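Local coordinates for protein peroxidase (Cellulomonas bogoriensis 69B4 = DSM 16987, PDB 6QZO) that binds heme b and probably acts as a DyP-type peroxidase, at residues R235-L240 / W355-G360; L85-P90 / V159-K164; P264-A269 / R284-L289; L53-T58 / D140-L145; G228-V233 / T330-V335. All blocks are in the same frame, centred on the assembly; numbering follows the deposited sequence.

In the fold
Contacts 1, 4 and 5 lie in two four-stranded antiparallel sheets, one in each half of the chain. Contacts 1 and 5 flank strand 229-238 in the C-terminal sheet: the first pairs its end with strand 356-366 beside the heme, the second its beginning with strand 323-332, their centres about 21 Å apart. Contact 4 belongs to the N-terminal sheet and meets contact 5 where Val144 CG1 packs at 4.1 Å from Met231 SD. It also touches contact 2, on the helix following strand 143-149, through Leu145 CD1 and Leu162 CB. Contact 3 lies in the connection leading to the heme ligand His292, its centre about 50 Å from that of contact 2, which faces the second subunit.

Contact 1. Residues R235-L240 / W355-G360; sequences RIAMNL and WTFPVG. With HEM (protoporphyrin IX containing Fe), chain I.
Strands 235-238 and 356-360 run antiparallel beside the heme, and the side chains of Ile236, Met238 and Thr356 reach the cofactor from the same face of the sheet. Ile236 lies along its rim. CB is 3.9 Å from vinyl carbon CBB of the heme; CG2, anti to the backbone N, approaches the same CBB at 3.6 Å while also lying 3.7 Å from Phe357 O. The other branch passes through CG1 in an extended course (chi2 176°), so that CD1 ends 3.5 Å from the heme methyl CMC. Thr356 CG2 touches CBB as well, at 3.5 Å, while its hydroxyl is hydrogen-bonded to Leu352 O. On the opposite face Ala237 CB sits over one face of the Phe357 ring, toward its rim, a CH-pi contact 4.0 Å from the centroid. Ala237 and Phe357 exchange a pair of backbone hydrogen bonds. Further along, Arg235 O accepts an almost straight bond from Val359 N (170°) and a weak one from Gly360 N, because Val359 and Gly360 both face Arg235. This is a classic beta bulge, here in the ferredoxin-like sheet of a DyP-type peroxidase, where strands 229-238 and 356-366 together line the heme pocket.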
# COMPACT_ATOMS: atom_id res chain seq x y z
N ARG A 235 -3.47 8.41 14.35
CA ARG A 235 -4.16 7.41 13.50
C ARG A 235 -5.65 7.57 13.79
O ARG A 235 -6.07 7.27 14.93
CB ARG A 235 -3.67 6.01 13.84
CG ARG A 235 -4.03 4.96 12.80
CD ARG A 235 -3.56 3.59 13.21
NE ARG A 235 -3.95 2.54 12.29
CZ ARG A 235 -3.38 2.28 11.11
NH1 ARG A 235 -2.39 3.03 10.66
NH2 ARG A 235 -3.80 1.27 10.38
N ILE A 236 -6.42 8.09 12.83
CA ILE A 236 -7.85 8.42 13.07
C ILE A 236 -8.69 7.54 12.15
O ILE A 236 -8.63 7.74 10.92
CB ILE A 236 -8.17 9.92 12.91
CG1 ILE A 236 -7.13 10.80 13.61
CG2 ILE A 236 -9.56 10.22 13.43
CD1 ILE A 236 -7.34 12.29 13.39
N ALA A 237 -9.42 6.60 12.75
CA ALA A 237 -10.27 5.61 12.05
C ALA A 237 -11.54 6.31 11.56
O ALA A 237 -12.08 7.18 12.31
CB ALA A 237 -10.57 4.48 12.97
N MET A 238 -12.00 5.95 10.36
CA MET A 238 -13.29 6.42 9.79
C MET A 238 -14.30 5.29 9.88
O MET A 238 -14.00 4.17 9.43
CB MET A 238 -13.12 6.85 8.33
CG MET A 238 -12.24 8.04 8.16
SD MET A 238 -11.69 8.18 6.44
CE MET A 238 -11.16 9.90 6.44
N ASN A 239 -15.44 5.55 10.51
CA ASN A 239 -16.57 4.59 10.51
C ASN A 239 -17.31 4.79 9.20
O ASN A 239 -18.31 5.52 9.19
CB ASN A 239 -17.44 4.75 11.76
CG ASN A 239 -18.30 3.54 11.98
OD1 ASN A 239 -18.52 2.76 11.05
ND2 ASN A 239 -18.80 3.38 13.20
N LEU A 240 -16.81 4.22 8.10
CA LEU A 240 -17.44 4.39 6.77
C LEU A 240 -18.82 3.73 6.74
O LEU A 240 -19.69 4.26 6.03
CB LEU A 240 -16.50 3.86 5.68
CG LEU A 240 -15.19 4.64 5.54
CD1 LEU A 240 -14.33 4.08 4.41
CD2 LEU A 240 -15.45 6.12 5.32
N TRP A 355 -18.34 10.05 13.46
CA TRP A 355 -17.96 9.12 12.35
C TRP A 355 -16.44 8.93 12.25
O TRP A 355 -16.00 8.25 11.33
CB TRP A 355 -18.57 9.61 11.03
CG TRP A 355 -20.06 9.70 11.15
CD1 TRP A 355 -20.93 8.65 11.20
CD2 TRP A 355 -20.83 10.89 11.37
NE1 TRP A 355 -22.20 9.11 11.42
CE2 TRP A 355 -22.18 10.48 11.51
CE3 TRP A 355 -20.53 12.25 11.45
CZ2 TRP A 355 -23.21 11.38 11.74
CZ3 TRP A 355 -21.56 13.14 11.66
CH2 TRP A 355 -22.87 12.71 11.80
N THR A 356 -15.68 9.49 13.19
CA THR A 356 -14.21 9.34 13.30
C THR A 356 -13.87 9.05 14.76
O THR A 356 -14.68 9.39 15.62
CB THR A 356 -13.48 10.61 12.84
OG1 THR A 356 -13.83 11.63 13.77
CG2 THR A 356 -13.84 11.04 11.43
N PHE A 357 -12.72 8.43 15.02
CA PHE A 357 -12.21 8.22 16.40
C PHE A 357 -10.71 7.98 16.35
O PHE A 357 -10.21 7.26 15.51
CB PHE A 357 -13.02 7.16 17.14
CG PHE A 357 -13.14 5.80 16.49
CD1 PHE A 357 -14.21 5.50 15.66
CD2 PHE A 357 -12.23 4.79 16.78
CE1 PHE A 357 -14.32 4.25 15.07
CE2 PHE A 357 -12.35 3.53 16.21
CZ PHE A 357 -13.40 3.25 15.35
N PRO A 358 -9.92 8.64 17.25
CA PRO A 358 -8.48 8.44 17.29
C PRO A 358 -8.15 7.07 17.91
O PRO A 358 -8.67 6.78 18.97
CB PRO A 358 -7.97 9.57 18.20
CG PRO A 358 -9.16 10.47 18.44
CD PRO A 358 -10.38 9.59 18.28
N VAL A 359 -7.32 6.28 17.23
CA VAL A 359 -6.89 4.93 17.72
C VAL A 359 -5.37 4.92 17.97
O VAL A 359 -4.89 3.91 18.52
CB VAL A 359 -7.34 3.81 16.77
CG1 VAL A 359 -8.86 3.72 16.74
CG2 VAL A 359 -6.79 3.96 15.36
N GLY A 360 -4.66 6.00 17.64
CA GLY A 360 -3.21 6.12 17.87
C GLY A 360 -2.79 7.56 18.05
O GLY A 360 -3.34 8.41 17.34
CHA HEM I . -10.04 20.95 7.90
CHB HEM I . -11.22 16.31 7.44
CHC HEM I . -9.33 15.41 11.79
CHD HEM I . -7.77 19.96 12.07
C1A HEM I . -10.54 19.77 7.43
C2A HEM I . -11.33 19.65 6.24
C3A HEM I . -11.67 18.34 6.13
C4A HEM I . -11.08 17.66 7.21
CMA HEM I . -12.51 17.70 5.04
CAA HEM I . -11.76 20.77 5.31
CBA HEM I . -10.77 21.05 4.18
CGA HEM I . -9.55 21.71 4.74
O1A HEM I . -8.59 20.97 5.08
O2A HEM I . -9.53 22.97 4.88
C1B HEM I . -10.80 15.68 8.61
C2B HEM I . -11.03 14.30 8.84
C3B HEM I . -10.50 14.03 10.08
C4B HEM I . -9.96 15.30 10.57
CMB HEM I . -11.71 13.32 7.88
CAB HEM I . -10.37 12.75 10.81
CBB HEM I . -10.56 11.55 10.26
C1C HEM I . -8.73 16.55 12.26
C2C HEM I . -8.07 16.65 13.48
C3C HEM I . -7.61 17.94 13.61
C4C HEM I . -8.01 18.64 12.40
CMC HEM I . -7.86 15.58 14.53
CAC HEM I . -6.86 18.25 14.85
CBC HEM I . -6.33 19.40 15.17
C1D HEM I . -8.29 20.59 10.93
C2D HEM I . -8.04 22.02 10.64
C3D HEM I . -8.69 22.30 9.49
C4D HEM I . -9.31 21.03 9.08
CMD HEM I . -7.27 23.05 11.44
CAD HEM I . -8.74 23.66 8.78
CBD HEM I . -9.93 24.49 9.28
CGD HEM I . -10.06 25.89 8.68
O1D HEM I . -9.35 26.83 9.11
O2D HEM I . -10.90 26.15 7.77
NA HEM I . -10.40 18.54 8.01
NB HEM I . -10.18 16.24 9.65
NC HEM I . -8.70 17.75 11.61
ND HEM I . -9.05 20.06 9.96
FE HEM I . -9.64 18.27 9.82

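Contact 2. Residues L85-P90 / V159-K164; sequences LADSEP and VRVLTK
Although Lys164 NZ comes within 3.0 Å of Ser88 OG, the angle is too poor for a hydrogen bond, and none links the two segments at all. The contact sets an Asx turn in the loop 85-90 against helix 152-165 of the N-terminal ferredoxin-like half, at the interface with the second subunit. In the turn Asp87 OD1 accepts from Glu89 N, although the exact place of that oxygen is less sure. The flat carboxylate of Asp87, with CG anti to its backbone N, meets Val161 through carbon: Val161 CG2 lies 3.6 Å from Asp87 CG, the two side chains crossing obliquely. Its other oxygen, OD2, is hydrogen-bonded to His157 of the same helix and to Gly84 N, which helps to explain how a charged group can rest on a valine methyl. Lys164 takes a different route. Its chain bends at chi3 (66°), bringing CE to 3.6 Å from Ala86 O and directing the ammonium to a salt bridge with Asp244 of the second subunit. The same Asp244 also pairs with Arg160, so the two basic side chains share an acid across the dimer interface and their proximity is probably offset by its charge. Lys164 CG meanwhile lies 4.0 Å above the guanidinium plane of Arg160, over its centre. Glu89, salt-bridged to Arg251 of the second subunit, is tied back to its own loop: Ser88 OG donates to Glu89 OE2 over 2.6 Å, arriving from above the carboxylate plane.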
# COMPACT_ATOMS: atom_id res chain seq x y z
N LEU A 85 24.27 1.66 3.40
CA LEU A 85 25.47 1.04 4.01
C LEU A 85 25.15 -0.45 4.23
O LEU A 85 25.91 -1.29 3.68
CB LEU A 85 25.75 1.81 5.31
CG LEU A 85 26.68 1.19 6.35
CD1 LEU A 85 28.04 0.85 5.78
CD2 LEU A 85 26.82 2.13 7.53
N ALA A 86 24.05 -0.77 4.93
CA ALA A 86 23.59 -2.17 5.13
C ALA A 86 22.60 -2.53 4.02
O ALA A 86 21.40 -2.81 4.36
CB ALA A 86 22.98 -2.34 6.51
N ASP A 87 23.04 -2.50 2.75
CA ASP A 87 22.14 -2.58 1.56
C ASP A 87 22.65 -3.67 0.60
O ASP A 87 23.58 -3.43 -0.17
CB ASP A 87 21.96 -1.22 0.90
CG ASP A 87 20.84 -1.17 -0.13
OD1 ASP A 87 20.38 -2.25 -0.58
OD2 ASP A 87 20.48 -0.05 -0.54
N SER A 88 22.01 -4.84 0.69
CA SER A 88 22.29 -6.06 -0.08
C SER A 88 21.41 -6.11 -1.35
O SER A 88 21.61 -7.07 -2.13
CB SER A 88 22.08 -7.27 0.81
OG SER A 88 20.96 -7.07 1.69
N GLU A 89 20.51 -5.15 -1.57
CA GLU A 89 19.63 -5.07 -2.77
C GLU A 89 19.80 -3.71 -3.44
O GLU A 89 18.87 -2.92 -3.54
CB GLU A 89 18.17 -5.35 -2.41
CG GLU A 89 17.93 -6.73 -1.83
CD GLU A 89 18.12 -6.81 -0.33
OE1 GLU A 89 17.44 -6.04 0.41
OE2 GLU A 89 18.95 -7.62 0.11
N PRO A 90 21.02 -3.40 -3.93
CA PRO A 90 21.32 -2.06 -4.45
C PRO A 90 20.41 -1.61 -5.61
O PRO A 90 20.12 -0.43 -5.68
CB PRO A 90 22.78 -2.18 -4.92
CG PRO A 90 23.07 -3.67 -5.01
CD PRO A 90 22.19 -4.30 -3.95
N VAL A 159 12.78 1.54 3.83
CA VAL A 159 12.30 1.05 5.16
C VAL A 159 13.13 -0.17 5.56
O VAL A 159 13.53 -0.26 6.74
CB VAL A 159 10.79 0.76 5.11
CG1 VAL A 159 10.32 -0.11 6.28
CG2 VAL A 159 9.97 2.04 5.03
N ARG A 160 13.35 -1.10 4.64
CA ARG A 160 14.13 -2.35 4.92
C ARG A 160 15.55 -1.95 5.34
O ARG A 160 16.06 -2.49 6.34
CB ARG A 160 14.10 -3.26 3.68
CG ARG A 160 15.01 -4.49 3.75
CD ARG A 160 14.52 -5.53 4.72
NE ARG A 160 15.38 -6.70 4.83
CZ ARG A 160 15.29 -7.62 5.80
NH1 ARG A 160 14.36 -7.52 6.72
NH2 ARG A 160 16.15 -8.62 5.87
N VAL A 161 16.19 -1.03 4.61
CA VAL A 161 17.60 -0.63 4.87
C VAL A 161 17.68 0.07 6.22
O VAL A 161 18.55 -0.33 7.03
CB VAL A 161 18.16 0.24 3.73
CG1 VAL A 161 19.46 0.92 4.12
CG2 VAL A 161 18.34 -0.58 2.45
N LEU A 162 16.82 1.05 6.48
CA LEU A 162 16.87 1.85 7.72
C LEU A 162 16.59 0.95 8.93
O LEU A 162 17.25 1.12 9.97
CB LEU A 162 15.88 3.01 7.64
CG LEU A 162 16.20 4.03 6.56
CD1 LEU A 162 14.98 4.91 6.27
CD2 LEU A 162 17.40 4.88 6.94
N THR A 163 15.65 0.01 8.79
CA THR A 163 15.23 -0.92 9.87
C THR A 163 16.40 -1.84 10.21
O THR A 163 16.72 -1.97 11.41
CB THR A 163 13.98 -1.71 9.47
OG1 THR A 163 12.95 -0.76 9.19
CG2 THR A 163 13.50 -2.65 10.54
N LYS A 164 17.01 -2.46 9.20
CA LYS A 164 18.19 -3.35 9.36
C LYS A 164 19.34 -2.61 10.05
O LYS A 164 20.03 -3.23 10.86
CB LYS A 164 18.68 -3.84 7.99
CG LYS A 164 17.96 -5.04 7.43
CD LYS A 164 18.29 -5.28 5.97
CE LYS A 164 19.74 -5.66 5.76
NZ LYS A 164 20.01 -6.05 4.35

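Contact 3. Residues P264-A269 / R284-L289; sequences PLTGRA and RPVIDL
Neither segment is helix or strand. Residues 264-267 form a type I beta turn closed by a hydrogen bond from Gly267 N to Pro264 O (3.0 Å), and the two central residues of the turn, Leu265 and Thr266, face the bend of 284-289 at Val286 and Ile287. The backbones stay well separated, with 6.4 Å between the CA atoms of Leu265 and Ile287, and no hydrogen bond spans the gap. Side chains do the bridging. Val286 has CG1 anti to its backbone N, which places this methyl between the two turn residues: it lies 3.7 Å from Thr266 CG2 and 3.9 Å from Leu265 CB. Both segments belong to the long irregular connection between helices 248-255 and 292-296, the second of which begins with the axial heme ligand His292, so the contact joins two parts of the connection that precedes this ligand in the chain. Leu265 turns its CD1 onto the backbone, 3.6 Å from Val286 O. Thr266 divides its two branches. The methyl, anti to the carbonyl carbon, faces Val286 and also meets Ile287 CD1 at 4.0 Å, with the threonine and isoleucine side chains crossing at about a right angle; the hydroxyl, in the crowded position between N and carbonyl carbon (chi1 58°), is hydrogen-bonded to Asp275 N. Beyond the apolar patch, Arg294 reaches back from helix 292-296 to bond Ile287 O through NH2 and Asp288 O through NE.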
# COMPACT_ATOMS: atom_id res chain seq x y z
N PRO A 264 -16.79 26.20 0.78
CA PRO A 264 -17.61 26.35 1.97
C PRO A 264 -19.09 26.39 1.55
O PRO A 264 -19.38 26.76 0.43
CB PRO A 264 -17.14 27.66 2.64
CG PRO A 264 -16.33 28.38 1.58
CD PRO A 264 -15.94 27.36 0.52
N LEU A 265 -20.00 26.02 2.46
CA LEU A 265 -21.46 26.05 2.18
C LEU A 265 -21.88 27.45 1.73
O LEU A 265 -22.90 27.56 1.03
CB LEU A 265 -22.22 25.59 3.44
CG LEU A 265 -21.89 24.19 3.94
CD1 LEU A 265 -22.93 23.69 4.92
CD2 LEU A 265 -21.75 23.21 2.78
N THR A 266 -21.10 28.48 2.09
CA THR A 266 -21.41 29.92 1.86
C THR A 266 -20.77 30.44 0.56
O THR A 266 -21.10 31.56 0.17
CB THR A 266 -20.95 30.75 3.06
OG1 THR A 266 -19.55 30.54 3.24
CG2 THR A 266 -21.68 30.39 4.34
N GLY A 267 -19.91 29.65 -0.08
CA GLY A 267 -19.11 30.10 -1.25
C GLY A 267 -19.39 29.27 -2.49
O GLY A 267 -20.35 28.47 -2.44
N ARG A 268 -18.58 29.44 -3.54
CA ARG A 268 -18.74 28.78 -4.87
C ARG A 268 -17.50 27.96 -5.24
O ARG A 268 -17.68 26.97 -5.99
CB ARG A 268 -18.99 29.82 -5.98
CG ARG A 268 -20.31 30.58 -5.87
CD ARG A 268 -21.62 29.82 -5.73
NE ARG A 268 -21.75 28.64 -6.57
CZ ARG A 268 -22.84 27.87 -6.64
NH1 ARG A 268 -23.91 28.13 -5.90
NH2 ARG A 268 -22.85 26.84 -7.46
N ALA A 269 -16.30 28.35 -4.78
CA ALA A 269 -15.01 27.70 -5.13
C ALA A 269 -14.27 27.21 -3.88
O ALA A 269 -14.55 27.70 -2.76
CB ALA A 269 -14.17 28.66 -5.93
N ARG A 284 -30.72 30.41 11.15
CA ARG A 284 -29.75 29.36 11.54
C ARG A 284 -28.42 29.63 10.84
O ARG A 284 -28.41 30.06 9.68
CB ARG A 284 -30.25 27.95 11.18
CG ARG A 284 -31.63 27.58 11.69
CD ARG A 284 -31.58 27.22 13.17
NE ARG A 284 -32.72 26.44 13.65
CZ ARG A 284 -33.57 26.78 14.65
NH1 ARG A 284 -33.42 27.93 15.29
NH2 ARG A 284 -34.56 25.97 14.98
N PRO A 285 -27.26 29.40 11.49
CA PRO A 285 -25.97 29.54 10.81
C PRO A 285 -25.86 28.60 9.60
O PRO A 285 -26.21 27.43 9.76
CB PRO A 285 -24.94 29.13 11.87
CG PRO A 285 -25.67 29.33 13.20
CD PRO A 285 -27.13 29.05 12.91
N VAL A 286 -25.39 29.09 8.45
CA VAL A 286 -25.27 28.29 7.20
C VAL A 286 -24.24 27.19 7.43
O VAL A 286 -24.51 26.04 7.09
CB VAL A 286 -24.90 29.14 5.97
CG1 VAL A 286 -24.66 28.28 4.74
CG2 VAL A 286 -25.96 30.17 5.65
N ILE A 287 -23.08 27.55 8.00
CA ILE A 287 -22.08 26.58 8.52
C ILE A 287 -22.44 26.31 9.98
O ILE A 287 -22.57 27.29 10.75
CB ILE A 287 -20.64 27.12 8.36
CG1 ILE A 287 -20.30 27.31 6.88
CG2 ILE A 287 -19.65 26.20 9.06
CD1 ILE A 287 -19.20 28.28 6.62
N ASP A 288 -22.66 25.03 10.31
CA ASP A 288 -23.18 24.61 11.64
C ASP A 288 -22.23 25.12 12.74
O ASP A 288 -21.01 25.25 12.47
CB ASP A 288 -23.34 23.09 11.69
CG ASP A 288 -24.27 22.61 12.79
OD1 ASP A 288 -23.80 22.50 13.93
OD2 ASP A 288 -25.47 22.38 12.49
N LEU A 289 -22.77 25.39 13.93
CA LEU A 289 -21.99 25.84 15.12
C LEU A 289 -20.95 24.77 15.49
O LEU A 289 -19.94 25.13 16.10
CB LEU A 289 -22.93 26.12 16.30
CG LEU A 289 -23.69 27.44 16.28
CD1 LEU A 289 -24.52 27.61 17.55
CD2 LEU A 289 -22.75 28.64 16.13

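Contact 4. Residues L53-T58 / D140-L145; sequences LDLAST and DGDVVL
Leu53 N is the best-held polar atom here, gripped by one short, nearly straight bond to Val143 O (2.8 Å, 169°) that lies in the carbonyl plane. Val143 N returns a bond to Leu53 O, completing an antiparallel hydrogen-bonded pair. Asp142 and Val143 both face Leu53, a classic beta bulge, and beside it two aspartates replace regular strand pairing. Asp142 OD2 takes the N-H of Leu55 on its anti lone pair at 2.9 Å, while Asp54 OD1 accepts from Asp142 N over 3.3 Å, nearly along its C-O axis. The carboxylates cross with their planes 45° apart, Asp54 OD1 only 3.8 Å from Asp142 OD2; the salt bridge from Asp54 OD2 to Arg173 probably eases this repulsion. An alanine here in place of Asp142 removes the acceptor for Leu55 N and would probably loosen the end of strand 47-55. The apolar side is carried by Leu53, whose CB meets Val143 CG1 at 3.8 Å and whose CD1 approaches Leu145 CD1. In the N-terminal ferredoxin-like sheet, the paired strands lie between 100-105 and 170-179; Trp71 of helix 61-78 packs against Leu53, Val143 and Leu145, while helix 107-113 meets Leu55 and Val143.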
# COMPACT_ATOMS: atom_id res chain seq x y z
N LEU A 53 10.32 3.24 16.24
CA LEU A 53 11.23 2.24 16.82
C LEU A 53 11.37 2.54 18.31
O LEU A 53 11.17 3.70 18.70
CB LEU A 53 12.58 2.27 16.09
CG LEU A 53 12.49 1.99 14.58
CD1 LEU A 53 12.53 3.28 13.78
CD2 LEU A 53 13.62 1.07 14.14
N ASP A 54 11.64 1.50 19.09
CA ASP A 54 11.95 1.61 20.54
C ASP A 54 13.41 1.23 20.75
O ASP A 54 13.87 0.22 20.21
CB ASP A 54 10.99 0.76 21.37
CG ASP A 54 9.64 1.40 21.58
OD1 ASP A 54 9.52 2.63 21.37
OD2 ASP A 54 8.72 0.66 21.96
N LEU A 55 14.15 2.05 21.49
CA LEU A 55 15.57 1.77 21.84
C LEU A 55 15.61 0.54 22.75
O LEU A 55 14.66 0.33 23.50
CB LEU A 55 16.17 3.01 22.50
CG LEU A 55 16.23 4.24 21.59
CD1 LEU A 55 16.56 5.49 22.37
CD2 LEU A 55 17.29 4.00 20.51
N ALA A 56 16.68 -0.26 22.67
CA ALA A 56 16.95 -1.35 23.65
C ALA A 56 17.13 -0.74 25.05
O ALA A 56 17.58 0.41 25.12
CB ALA A 56 18.15 -2.13 23.21
N SER A 57 16.81 -1.48 26.10
CA SER A 57 16.98 -1.09 27.53
C SER A 57 18.46 -0.76 27.81
O SER A 57 18.73 0.05 28.71
CB SER A 57 16.48 -2.16 28.45
OG SER A 57 17.22 -3.36 28.27
N THR A 58 19.37 -1.39 27.07
CA THR A 58 20.84 -1.28 27.25
C THR A 58 21.40 -0.06 26.51
O THR A 58 22.56 0.27 26.74
CB THR A 58 21.54 -2.58 26.80
OG1 THR A 58 21.15 -2.85 25.45
CG2 THR A 58 21.17 -3.76 27.67
N ASP A 140 2.99 6.29 20.80
CA ASP A 140 4.34 6.60 21.33
C ASP A 140 5.41 6.03 20.36
O ASP A 140 5.12 5.92 19.16
CB ASP A 140 4.51 6.06 22.75
CG ASP A 140 3.40 6.45 23.70
OD1 ASP A 140 2.82 7.55 23.55
OD2 ASP A 140 3.08 5.61 24.56
N GLY A 141 6.59 5.71 20.88
CA GLY A 141 7.82 5.43 20.13
C GLY A 141 8.96 6.34 20.59
O GLY A 141 8.73 7.53 20.69
N ASP A 142 10.13 5.78 20.85
CA ASP A 142 11.37 6.52 21.21
C ASP A 142 11.85 7.31 20.00
O ASP A 142 12.36 8.42 20.19
CB ASP A 142 12.47 5.57 21.69
CG ASP A 142 12.12 4.87 22.99
OD1 ASP A 142 11.32 5.42 23.75
OD2 ASP A 142 12.64 3.79 23.24
N VAL A 143 11.68 6.79 18.78
CA VAL A 143 12.13 7.50 17.55
C VAL A 143 11.20 7.11 16.40
O VAL A 143 10.61 6.02 16.46
CB VAL A 143 13.61 7.21 17.25
CG1 VAL A 143 13.83 5.73 16.99
CG2 VAL A 143 14.14 8.05 16.10
N VAL A 144 11.07 7.98 15.41
CA VAL A 144 10.22 7.74 14.23
C VAL A 144 10.99 8.13 12.98
O VAL A 144 11.68 9.16 13.00
CB VAL A 144 8.91 8.53 14.30
CG1 VAL A 144 9.18 10.04 14.33
CG2 VAL A 144 7.97 8.16 13.16
N LEU A 145 10.84 7.33 11.92
CA LEU A 145 11.26 7.69 10.55
C LEU A 145 9.99 7.90 9.72
O LEU A 145 9.27 6.91 9.48
CB LEU A 145 12.12 6.56 9.98
CG LEU A 145 13.36 6.23 10.81
CD1 LEU A 145 14.00 4.94 10.32
CD2 LEU A 145 14.34 7.37 10.77

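Contact 5. Residues G228-V233 / T330-V335; sequences GTSMVV and TYQRDV
Packing is tightest around Ser230 OG, which donates to Gln332 O over 2.5 Å and accepts from Gln332 NE2 over 2.9 Å. Gln332 folds back to do this: its chain bends at chi2 (-81°), and the serine oxygen lies close to its amide plane. The other end of that amide is held too, since Thr330 OG1 donates to Gln332 OE1 on a lone pair. An alanine in place of Gln332 removes the donor to Ser230 OG and the acceptor of Thr330 OG1, and would probably leave Ser230 OG held by the backbone bond alone. Val335 CG2 lies 3.2 Å from Ser230 OG. Backbone bonds join Ser230 with Gln332 and Val232 with Thr330 in an antiparallel pairing of the two inner strands of the C-terminal ferredoxin-like sheet. On its reverse face Met231 and Tyr331 lie side by side, Met231 CB 3.7 Å from Tyr331 CE1, with the sulfur in an oblique Met-aromatic contact 5.1 Å from the ring centroid; Tyr331 OH is hydrogen-bonded to Gln146. The loose, partly exposed side begins past strand 323-332. Arg333 turns away from segment 228-233, and NE bonds to Asp213 O. Asp334, also directed away, N-caps helix 335-338 through OD1 to Ala337 N.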
# COMPACT_ATOMS: atom_id res chain seq x y z
N GLY A 228 14.30 23.12 13.60
CA GLY A 228 13.50 21.92 13.89
C GLY A 228 12.05 22.28 14.16
O GLY A 228 11.64 23.44 13.93
N THR A 229 11.28 21.31 14.64
CA THR A 229 9.82 21.43 14.78
C THR A 229 9.35 20.30 15.69
O THR A 229 10.20 19.56 16.22
CB THR A 229 9.15 21.44 13.39
OG1 THR A 229 7.76 21.77 13.51
CG2 THR A 229 9.29 20.11 12.67
N SER A 230 8.03 20.22 15.88
CA SER A 230 7.35 19.11 16.59
C SER A 230 6.46 18.40 15.58
O SER A 230 6.03 19.05 14.62
CB SER A 230 6.57 19.62 17.76
OG SER A 230 5.43 20.34 17.33
N MET A 231 6.26 17.11 15.80
CA MET A 231 5.47 16.23 14.92
C MET A 231 4.42 15.52 15.78
O MET A 231 4.80 14.96 16.81
CB MET A 231 6.37 15.20 14.25
CG MET A 231 5.61 14.10 13.52
SD MET A 231 6.83 12.97 12.78
CE MET A 231 5.77 11.60 12.37
N VAL A 232 3.16 15.58 15.36
CA VAL A 232 2.04 14.79 15.93
C VAL A 232 1.61 13.78 14.87
O VAL A 232 1.44 14.18 13.71
CB VAL A 232 0.86 15.69 16.33
CG1 VAL A 232 -0.39 14.88 16.62
CG2 VAL A 232 1.22 16.57 17.51
N VAL A 233 1.44 12.52 15.27
CA VAL A 233 0.80 11.45 14.46
C VAL A 233 -0.42 10.94 15.23
O VAL A 233 -0.22 10.30 16.27
CB VAL A 233 1.77 10.30 14.16
CG1 VAL A 233 1.15 9.20 13.33
CG2 VAL A 233 3.02 10.82 13.47
N THR A 330 0.82 16.15 11.73
CA THR A 330 0.92 17.64 11.80
C THR A 330 2.31 18.04 12.29
O THR A 330 2.90 17.30 13.08
CB THR A 330 -0.18 18.25 12.68
OG1 THR A 330 0.15 17.98 14.04
CG2 THR A 330 -1.56 17.73 12.37
N TYR A 331 2.79 19.18 11.81
CA TYR A 331 4.06 19.83 12.21
C TYR A 331 3.77 21.26 12.69
O TYR A 331 2.99 21.97 12.04
CB TYR A 331 5.04 19.86 11.05
CG TYR A 331 5.50 18.50 10.60
CD1 TYR A 331 6.49 17.82 11.29
CD2 TYR A 331 4.97 17.91 9.47
CE1 TYR A 331 6.92 16.58 10.89
CE2 TYR A 331 5.37 16.66 9.06
CZ TYR A 331 6.36 15.99 9.77
OH TYR A 331 6.81 14.77 9.34
N GLN A 332 4.38 21.64 13.81
CA GLN A 332 4.19 22.97 14.47
C GLN A 332 5.38 23.25 15.40
O GLN A 332 6.04 22.27 15.83
CB GLN A 332 2.85 22.97 15.21
CG GLN A 332 2.69 21.85 16.22
CD GLN A 332 2.29 20.53 15.60
OE1 GLN A 332 1.31 20.43 14.86
NE2 GLN A 332 3.04 19.49 15.92
N ARG A 333 5.66 24.52 15.70
CA ARG A 333 6.78 24.91 16.61
C ARG A 333 6.56 24.25 17.98
O ARG A 333 7.51 23.67 18.50
CB ARG A 333 6.90 26.43 16.74
CG ARG A 333 8.12 26.90 17.52
CD ARG A 333 8.17 28.40 17.81
NE ARG A 333 6.95 29.19 17.60
CZ ARG A 333 5.99 29.42 18.49
NH1 ARG A 333 6.06 28.93 19.72
NH2 ARG A 333 4.95 30.15 18.16
N ASP A 334 5.33 24.31 18.51
CA ASP A 334 5.01 23.94 19.92
C ASP A 334 3.65 23.24 19.96
O ASP A 334 2.63 23.90 19.72
CB ASP A 334 5.08 25.19 20.81
CG ASP A 334 4.76 24.96 22.29
OD1 ASP A 334 4.16 23.92 22.63
OD2 ASP A 334 5.10 25.86 23.09
N VAL A 335 3.64 21.94 20.30
CA VAL A 335 2.42 21.08 20.31
C VAL A 335 1.38 21.68 21.26
O VAL A 335 0.22 21.84 20.86
CB VAL A 335 2.75 19.63 20.70
CG1 VAL A 335 1.51 18.75 20.73
CG2 VAL A 335 3.81 19.02 19.78